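2-oxo-1,2-dihydroquinoline 8-monooxygenase, oxygenase component (Pseudomonas putida, PDB 1Z01) catalyses, as the terminal Rieske-type oxygenase component, the 8-hydroxylation of 2-oxo-1,2-dihydroquinoline with molecular oxygen, using electrons passed from its reductase partner. Local coordinates at the interface of chains A and B. Residues are numbered along the deposited sequence; one frame, centred on the assembly and turned at random. Chains: chain A/B, 2-oxo-1,2-dihydroquinoline 8-monooxygenase, oxygenase component.

Contact 1: the interface of chains A and B. Residues chain A 124-126, 128; chain B 243, 274, 388-390.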
# COMPACT_ATOMS: atom_id res chain seq x y z
N ALA A 124 33.17 -10.27 -17.30
CA ALA A 124 33.32 -11.55 -18.01
C ALA A 124 32.94 -11.54 -19.49
O ALA A 124 32.57 -12.58 -20.04
CB ALA A 124 32.53 -12.63 -17.28
N ASN A 125 33.03 -10.38 -20.13
CA ASN A 125 32.69 -10.26 -21.54
C ASN A 125 33.35 -8.97 -22.04
O ASN A 125 32.69 -8.09 -22.58
CB ASN A 125 31.17 -10.19 -21.70
CG ASN A 125 30.72 -10.19 -23.15
OD1 ASN A 125 31.53 -10.38 -24.06
ND2 ASN A 125 29.42 -10.00 -23.37
N PRO A 126 34.69 -8.88 -21.86
CA PRO A 126 35.53 -7.74 -22.25
C PRO A 126 35.55 -7.30 -23.71
O PRO A 126 36.00 -6.19 -24.01
CB PRO A 126 36.91 -8.16 -21.76
CG PRO A 126 36.89 -9.64 -21.99
CD PRO A 126 35.52 -10.02 -21.46
N ASP A 128 32.66 -7.50 -25.79
CA ASP A 128 31.33 -7.24 -26.31
C ASP A 128 31.29 -5.94 -27.10
O ASP A 128 31.89 -4.94 -26.70
CB ASP A 128 30.30 -7.16 -25.18
CG ASP A 128 28.88 -7.41 -25.66
OD1 ASP A 128 28.45 -8.58 -25.65
OD2 ASP A 128 28.22 -6.44 -26.09
N LEU B 243 31.03 -17.42 -21.93
CA LEU B 243 30.65 -16.74 -23.17
C LEU B 243 30.28 -17.73 -24.26
O LEU B 243 30.90 -18.78 -24.40
CB LEU B 243 31.82 -15.92 -23.72
CG LEU B 243 32.43 -14.75 -22.97
CD1 LEU B 243 33.89 -14.70 -23.34
CD2 LEU B 243 31.74 -13.45 -23.35
N VAL B 274 35.34 -17.35 -18.92
CA VAL B 274 36.18 -16.15 -18.99
C VAL B 274 37.11 -16.09 -17.80
O VAL B 274 36.69 -16.34 -16.67
CB VAL B 274 35.34 -14.87 -19.02
CG1 VAL B 274 36.26 -13.66 -19.15
CG2 VAL B 274 34.35 -14.92 -20.16
N VAL B 388 23.24 -8.10 -24.13
CA VAL B 388 24.50 -8.35 -24.82
C VAL B 388 24.66 -9.82 -25.25
O VAL B 388 23.70 -10.59 -25.21
CB VAL B 388 25.69 -7.95 -23.94
CG1 VAL B 388 25.69 -6.45 -23.72
CG2 VAL B 388 25.62 -8.67 -22.60
N ALA B 389 25.87 -10.19 -25.64
CA ALA B 389 26.14 -11.55 -26.12
C ALA B 389 25.64 -12.67 -25.21
O ALA B 389 25.01 -13.61 -25.69
CB ALA B 389 27.63 -11.72 -26.38
N THR B 390 25.94 -12.57 -23.92
CA THR B 390 25.53 -13.59 -22.97
C THR B 390 24.02 -13.72 -22.84
O THR B 390 23.52 -14.73 -22.35
CB THR B 390 26.13 -13.33 -21.57
OG1 THR B 390 25.82 -12.00 -21.14
CG2 THR B 390 27.64 -13.49 -21.60
O HOH W 1 27.94 -10.29 -21.03
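This is a subunit interface of the homotrimer, where a loop of the Rieske [2Fe-2S] domain of chain A docks on the ring-hydroxylase part of chain B. It helps to hold the Rieske domain of one subunit against the catalytic part of the next. In Rieske oxygenases of this trimeric family, electrons pass from the cluster to the mononuclear iron of the neighbouring subunit.

The polar half centres on A:Asp128. Its carboxylate OD1 takes the backbone N-H of B:Ala389 at 3.0 Å. The bond is nearly straight, 165° at the hydrogen, and uses the syn lone pair. B:Ala389 opens the short 3-10 turn 389-391, and its N-H may help to stabilise a negative charge on the acid. The same OD1 also accepts from the side-chain amide ND2 of A:Asn125, at 2.9 Å. This donor comes to the anti side, tilted 32° from the carboxylate plane. OD1 thus accepts from N-H groups of both chains. The other oxygen, OD2, lies 3.5 Å from the methyl CG1 of B:Val388, whose branch runs aslant past the carboxylate.

A:Asn125 has its amide CG anti to the backbone N (chi1 -174°) and beside the carbonyl carbon. This carries the amide towards B:Leu243 and lets ND2 reach A:Asp128. Its ND2 also meets water 1 at 2.8 Å. The water in turn lies 2.7 Å from the hydroxyl OG1 of B:Thr390, and it bridges the two chains.

The apolar half lies on the strands of chain B. The methyl CD2 of B:Leu243, in strand 241-244, packs against the amide carbon CG of A:Asn125 at 3.4 Å. Next to it, B:Val274 of strand 271-274 faces A:Ala124. Its CG1 is 3.8 Å from the CA of A:Ala124, but this valine is poorly ordered.

Contact 2: the interface of chains A and B. Residues chain A 413-415, 418; chain B 374-375, 378, 380.
A:Gly414 lies against the end of helix 339-377 of chain B and the start of helix 380-384, in a trimer interface of this Rieske oxygenase. Chain A gives a glycine-containing loop. The tight part is around the glycine. Its N-H bonds to the carboxylate OD1 of B:Asp378 at 3.0 Å, from the syn side and 22° out of the carboxylate plane. The CA of A:Gly414 packs 3.8 Å from both the CA of B:Phe375 and the CB of B:Thr380. The glycine carbonyl O lies in the plane of the B:Phe375 ring, at its edge, 3.5 Å from CD1.

B:Thr380 fixes the rotation of the acid. Its hydroxyl OG1 and its backbone N both donate to OD2 of B:Asp378, from the same face. CG of B:Asp378 sits between the residue's backbone N and carbonyl carbon (chi1 67°), which leaves OD2 facing B:Thr380 and OD1 facing A:Gly414. An alanine in place of B:Asp378 removes both carboxylate oxygens and would probably leave the A:Gly414 N-H and the hydroxyl and N-H of B:Thr380 without these acceptors, and water 2 without this chain B partner.

The looser side runs out along A:Arg413. Its guanidinium stays 5.1 Å, NH2 to OD1, from B:Asp378, and a water fills in. Water 2 sits at the guanidinium edge, in its plane, 2.6 Å from NH2 of A:Arg413 and 2.8 Å from OD1 of B:Asp378.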
# COMPACT_ATOMS: atom_id res chain seq x y z
N ARG A 413 10.51 6.32 -14.13
CA ARG A 413 10.06 5.19 -14.93
C ARG A 413 11.10 4.08 -14.81
O ARG A 413 12.28 4.31 -15.06
CB ARG A 413 9.93 5.56 -16.40
CG ARG A 413 8.97 6.70 -16.71
CD ARG A 413 7.54 6.42 -16.23
NE ARG A 413 6.64 7.53 -16.55
CZ ARG A 413 5.43 7.68 -16.02
NH1 ARG A 413 4.67 8.71 -16.36
NH2 ARG A 413 4.98 6.79 -15.14
N GLY A 414 10.65 2.89 -14.42
CA GLY A 414 11.57 1.77 -14.30
C GLY A 414 12.58 1.92 -13.18
O GLY A 414 13.66 1.35 -13.23
N VAL A 415 12.21 2.72 -12.18
CA VAL A 415 13.06 2.95 -11.01
C VAL A 415 12.19 2.86 -9.77
O VAL A 415 10.96 2.88 -9.87
CB VAL A 415 13.73 4.35 -11.06
CG1 VAL A 415 14.59 4.46 -12.31
CG2 VAL A 415 12.69 5.45 -11.05
N ALA A 418 8.60 4.59 -9.12
CA ALA A 418 7.82 4.75 -10.34
C ALA A 418 6.42 4.21 -10.12
O ALA A 418 5.46 4.74 -10.65
CB ALA A 418 8.47 4.00 -11.49
N ASN B 374 11.98 -3.61 -10.34
CA ASN B 374 11.53 -2.23 -10.56
C ASN B 374 11.71 -1.74 -11.99
O ASN B 374 10.89 -0.97 -12.49
CB ASN B 374 12.26 -1.26 -9.61
CG ASN B 374 11.66 -1.24 -8.21
OD1 ASN B 374 12.26 -0.70 -7.28
ND2 ASN B 374 10.47 -1.81 -8.06
N PHE B 375 12.77 -2.19 -12.65
CA PHE B 375 13.05 -1.77 -14.02
C PHE B 375 12.01 -2.26 -15.01
O PHE B 375 11.72 -1.60 -16.00
CB PHE B 375 14.43 -2.29 -14.42
CG PHE B 375 14.95 -1.77 -15.73
CD1 PHE B 375 14.97 -0.40 -16.00
CD2 PHE B 375 15.51 -2.63 -16.67
CE1 PHE B 375 15.54 0.09 -17.17
CE2 PHE B 375 16.08 -2.15 -17.84
CZ PHE B 375 16.10 -0.79 -18.09
N ASP B 378 6.69 -1.57 -14.66
CA ASP B 378 5.84 -0.65 -15.40
C ASP B 378 6.08 -0.74 -16.90
O ASP B 378 5.59 0.10 -17.66
CB ASP B 378 6.03 0.80 -14.92
CG ASP B 378 7.40 1.34 -15.23
OD1 ASP B 378 7.71 2.45 -14.75
OD2 ASP B 378 8.16 0.66 -15.95
N THR B 380 9.00 -0.48 -18.62
CA THR B 380 10.23 0.16 -19.09
C THR B 380 11.34 -0.80 -19.56
O THR B 380 11.83 -0.69 -20.68
CB THR B 380 10.80 1.07 -18.00
OG1 THR B 380 9.81 2.04 -17.63
CG2 THR B 380 12.06 1.79 -18.48
O HOH W 2 5.82 4.42 -14.38

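The C-alpha centres of contact 1 and contact 2 lie about 26 Å apart on the same A-B interface. They share no residues. Chain A uses its Rieske domain in contact 1 and a loop far along the sequence, near its C-terminal end, in contact 2. On chain B, residues 374-380 serve contact 2 and 388-390 serve contact 1, a short way along the same stretch. Contact 1 also draws on strands 241-244 and 271-274. Together they probably help to fix how one subunit sits on the next in the trimer.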